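Local coordinates for stage II sporulation E family protein (Thermanaerovibrio acidaminovorans, PDB 3RNR) that is of unknown function but has the alpha-beta-alpha sandwich of the PP2C family and is probably a protein phosphatase, at residues A53-A56 and V57-A61; T134-I137 and G138-N141. All coordinates share one frame; numbering follows the deposited sequence.

Contact 1 (A53-A56 and V57-A61)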
loop_
_atom_site.group_PDB
_atom_site.type_symbol
_atom_site.label_atom_id
_atom_site.label_comp_id
_atom_site.label_asym_id
_atom_site.label_seq_id
_atom_site.Cartn_x
_atom_site.Cartn_y
_atom_site.Cartn_z
ATOM N N ALA B 53 -9.159 -2.466 11.457
ATOM C CA ALA B 53 -8.134 -1.692 12.162
ATOM C C ALA B 53 -8.500 -1.512 13.635
ATOM O O ALA B 53 -7.668 -1.693 14.525
ATOM C CB ALA B 53 -7.928 -0.321 11.487
ATOM N N GLN B 54 -9.754 -1.155 13.884
ATOM C CA GLN B 54 -10.242 -0.991 15.245
ATOM C C GLN B 54 -10.108 -2.288 16.045
ATOM O O GLN B 54 -9.637 -2.277 17.175
ATOM C CB GLN B 54 -11.707 -0.527 15.247
ATOM C CG GLN B 54 -12.390 -0.576 16.650
ATOM C CD GLN B 54 -11.809 0.426 17.654
ATOM O OE1 GLN B 54 -11.039 1.319 17.298
ATOM N NE2 GLN B 54 -12.168 0.264 18.920
ATOM N N ALA B 55 -10.522 -3.407 15.454
ATOM C CA ALA B 55 -10.471 -4.678 16.158
ATOM C C ALA B 55 -9.023 -5.044 16.496
ATOM O O ALA B 55 -8.738 -5.519 17.600
ATOM C CB ALA B 55 -11.150 -5.786 15.338
ATOM N N ALA B 56 -8.108 -4.798 15.557
ATOM C CA ALA B 56 -6.701 -5.141 15.754
ATOM C C ALA B 56 -6.031 -4.299 16.831
ATOM O O ALA B 56 -5.295 -4.819 17.668
ATOM C CB ALA B 56 -5.921 -5.030 14.442
ATOM N N VAL B 57 -6.263 -2.992 16.800
ATOM C CA VAL B 57 -5.656 -2.124 17.802
ATOM C C VAL B 57 -6.265 -2.391 19.186
ATOM O O VAL B 57 -5.551 -2.477 20.187
ATOM C CB VAL B 57 -5.750 -0.630 17.408
ATOM C CG1 VAL B 57 -5.286 0.259 18.554
ATOM C CG2 VAL B 57 -4.886 -0.369 16.157
ATOM N N HIS B 58 -7.584 -2.544 19.226
ATOM C CA HIS B 58 -8.294 -2.800 20.480
ATOM C C HIS B 58 -7.778 -4.081 21.159
ATOM O O HIS B 58 -7.533 -4.114 22.371
ATOM C CB HIS B 58 -9.796 -2.909 20.187
ATOM C CG HIS B 58 -10.669 -2.880 21.406
ATOM N ND1 HIS B 58 -10.759 -3.935 22.286
ATOM C CD2 HIS B 58 -11.527 -1.933 21.864
ATOM C CE1 HIS B 58 -11.620 -3.638 23.246
ATOM N NE2 HIS B 58 -12.101 -2.429 23.010
ATOM N N ARG B 59 -7.621 -5.128 20.360
ATOM C CA ARG B 59 -7.169 -6.440 20.827
ATOM C C ARG B 59 -5.743 -6.344 21.384
ATOM O O ARG B 59 -5.466 -6.761 22.513
ATOM C CB ARG B 59 -7.248 -7.412 19.638
ATOM C CG ARG B 59 -7.088 -8.904 19.906
ATOM C CD ARG B 59 -7.639 -9.732 18.708
ATOM N NE ARG B 59 -7.173 -9.259 17.390
ATOM C CZ ARG B 59 -7.958 -9.030 16.330
ATOM N NH1 ARG B 59 -9.268 -9.229 16.409
ATOM N NH2 ARG B 59 -7.436 -8.599 15.179
ATOM N N TRP B 60 -4.843 -5.778 20.584
ATOM C CA TRP B 60 -3.457 -5.536 20.991
ATOM C C TRP B 60 -3.325 -4.636 22.241
ATOM O O TRP B 60 -2.562 -4.941 23.162
ATOM C CB TRP B 60 -2.689 -4.932 19.807
ATOM C CG TRP B 60 -1.369 -4.328 20.164
ATOM C CD1 TRP B 60 -0.200 -4.996 20.410
ATOM C CD2 TRP B 60 -1.069 -2.931 20.294
ATOM N NE1 TRP B 60 0.805 -4.100 20.691
ATOM C CE2 TRP B 60 0.299 -2.827 20.627
ATOM C CE3 TRP B 60 -1.822 -1.760 20.158
ATOM C CZ2 TRP B 60 0.925 -1.598 20.837
ATOM C CZ3 TRP B 60 -1.201 -0.547 20.364
ATOM C CH2 TRP B 60 0.162 -0.472 20.694
ATOM N N ALA B 61 -4.061 -3.528 22.269
ATOM C CA ALA B 61 -4.028 -2.610 23.406
ATOM C C ALA B 61 -4.494 -3.296 24.699
ATOM O O ALA B 61 -3.887 -3.139 25.758
ATOM C CB ALA B 61 -4.883 -1.376 23.115
#

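Contact 2 (T134-I137 and G138-N141)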
loop_
_atom_site.group_PDB
_atom_site.type_symbol
_atom_site.label_atom_id
_atom_site.label_comp_id
_atom_site.label_asym_id
_atom_site.label_seq_id
_atom_site.Cartn_x
_atom_site.Cartn_y
_atom_site.Cartn_z
ATOM N N THR B 134 -12.039 13.065 19.692
ATOM C CA THR B 134 -13.104 12.285 20.323
ATOM C C THR B 134 -13.345 10.870 19.795
ATOM O O THR B 134 -14.117 10.106 20.386
ATOM C CB THR B 134 -14.413 13.058 20.255
ATOM O OG1 THR B 134 -14.727 13.288 18.882
ATOM C CG2 THR B 134 -14.240 14.408 20.943
ATOM N N SER B 135 -12.735 10.535 18.662
ATOM C CA SER B 135 -12.870 9.194 18.102
ATOM C C SER B 135 -11.541 8.805 17.466
ATOM O O SER B 135 -10.969 9.596 16.734
ATOM C CB SER B 135 -14.008 9.145 17.078
ATOM O OG SER B 135 -14.302 7.795 16.734
ATOM N N PHE B 136 -11.034 7.610 17.768
ATOM C CA PHE B 136 -9.747 7.168 17.226
ATOM C C PHE B 136 -9.729 5.651 17.201
ATOM O O PHE B 136 -10.522 5.006 17.896
ATOM C CB PHE B 136 -8.554 7.717 18.047
ATOM C CG PHE B 136 -8.537 7.262 19.491
ATOM C CD1 PHE B 136 -7.883 6.090 19.857
ATOM C CD2 PHE B 136 -9.166 8.013 20.483
ATOM C CE1 PHE B 136 -7.859 5.658 21.201
ATOM C CE2 PHE B 136 -9.151 7.595 21.833
ATOM C CZ PHE B 136 -8.497 6.414 22.183
ATOM N N ILE B 137 -8.832 5.087 16.397
ATOM C CA ILE B 137 -8.712 3.649 16.284
ATOM C C ILE B 137 -8.012 3.178 17.544
ATOM O O ILE B 137 -6.879 3.593 17.831
ATOM C CB ILE B 137 -7.866 3.239 15.045
ATOM C CG1 ILE B 137 -8.424 3.880 13.766
ATOM C CG2 ILE B 137 -7.816 1.719 14.907
ATOM C CD1 ILE B 137 -9.876 3.433 13.451
ATOM N N GLY B 138 -8.674 2.286 18.275
ATOM C CA GLY B 138 -8.215 1.865 19.587
ATOM C C GLY B 138 -9.046 2.417 20.733
ATOM O O GLY B 138 -8.818 2.087 21.905
ATOM N N ILE B 139 -10.031 3.246 20.416
ATOM C CA ILE B 139 -10.890 3.789 21.470
ATOM C C ILE B 139 -11.703 2.635 22.078
ATOM O O ILE B 139 -12.002 1.659 21.396
ATOM C CB ILE B 139 -11.812 4.897 20.914
ATOM C CG1 ILE B 139 -12.477 5.683 22.052
ATOM C CG2 ILE B 139 -12.825 4.300 19.943
ATOM C CD1 ILE B 139 -13.218 6.945 21.573
ATOM N N GLU B 140 -12.056 2.727 23.356
ATOM C CA GLU B 140 -12.677 1.575 24.013
ATOM C C GLU B 140 -13.907 1.033 23.269
ATOM O O GLU B 140 -14.084 -0.174 23.134
ATOM C CB GLU B 140 -13.013 1.891 25.477
ATOM C CG GLU B 140 -13.736 0.767 26.182
ATOM C CD GLU B 140 -14.086 1.111 27.616
ATOM O OE1 GLU B 140 -15.128 0.622 28.104
ATOM O OE2 GLU B 140 -13.320 1.864 28.255
ATOM N N ASN B 141 -14.765 1.930 22.807
ATOM C CA ASN B 141 -15.924 1.547 22.011
ATOM C C ASN B 141 -16.017 2.493 20.819
ATOM O O ASN B 141 -16.286 3.667 21.012
ATOM C CB ASN B 141 -17.180 1.682 22.889
ATOM C CG ASN B 141 -18.443 1.205 22.200
ATOM O OD1 ASN B 141 -18.395 0.402 21.266
ATOM N ND2 ASN B 141 -19.591 1.696 22.670
#

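Contact 1 (A53-A56 and V57-A61)
Arg-59 lays one face of its guanidinium over the helix backbone one turn back, above Ala-55 O, which sits beneath the centre of the group, 3.8 Å from CZ. The side chain runs extended as far as CD and then bends at chi3 (48°), which turns the guanidinium back toward the start of the helix. NH2 thereby comes to rest 3.6 Å from Ala-56 CA, and NH1 lies 4.1 Å from Ala-55 CB. On another side of the helix, Gln-54 NE2 meets the His-58 ring at its edge, 3.7 Å from CD2, with the amide and ring planes 65° apart. This is an i to i+4 pairing within helix 46-63, whose regular alpha-helical hydrogen bonds run through the segment: Val-57 N to Ala-53 O is 3.0 Å, and Trp-60 N to Ala-56 O is 3.1 Å. The amide of Gln-54 is spent on the backbone of Gly-138 and Ile-139, while His-58 NE2 makes a weak bond to Glu-140 O. Val-57 and Trp-60 instead pack against helix 25-41, where Arg-31 forms a cation-pi contact with the Trp-60 indole.

Contact 2 (T134-I137 and G138-N141)
With chi1 at 61°, Phe-136 holds CG between its own backbone N and carbonyl carbon, which swings the ring forward along the chain to meet Ile-139. Ile-139 answers with CG1 opposite its backbone N (chi1 -167°) and an extended chain that carries CD1 back toward Thr-134. Ile-139 CB stands over the ring centre in a CH-pi contact, 3.8 Å from the centroid and close to the ring normal. CG1 lies over the same face, 3.8 Å from CE2 of Phe-136, and CD1 reaches on to Thr-134 O at 3.5 Å. The other branch, CG2, lies against Phe-136 O at 3.2 Å. The backbone here makes a type II beta turn from Phe-136 to Ile-139, closed by the hydrogen bond from Ile-139 N to Phe-136 O at 3.1 Å. Gly-138 takes the third position of the turn with a positive phi of 107°, the glycine conformation usual there in a type II turn. Phe-136 N is buried without a polar partner, whereas Ser-135 OG is bonded to Glu-144 O. The turn belongs to the long connection between helix 113-119 and strand 146-153. Ile-137 fits against helix 46-63 through Val-50, Ala-53, Gln-54 and Val-57 and also touches Val-91 of strand 85-91; Thr-134, at the other end, packs on Val-113 and Glu-116 of helix 113-119.

How the contacts relate
The two contacts lie with centres about 10 Å apart, in series along the sequence, and meet directly. The side-chain amide of Gln-54 in contact 1 bridges the turn of contact 2, OE1 accepting from Gly-138 N at 2.7 Å and NE2 donating to Ile-139 O at 2.8 Å, both probable hydrogen bonds. A weak hydrogen bond from His-58 NE2 to Glu-140 O adds a second polar link. Packing joins them too, with Ile-137 CG2 3.4 Å from Ala-53 O. Helix 46-63 and the connection leading to strand 146-153 are thus tied together within the PP2C-like fold. A glycerol, probably from the crystallisation liquor, lies about 4 Å from the Trp-60 side chain, beside contact 1.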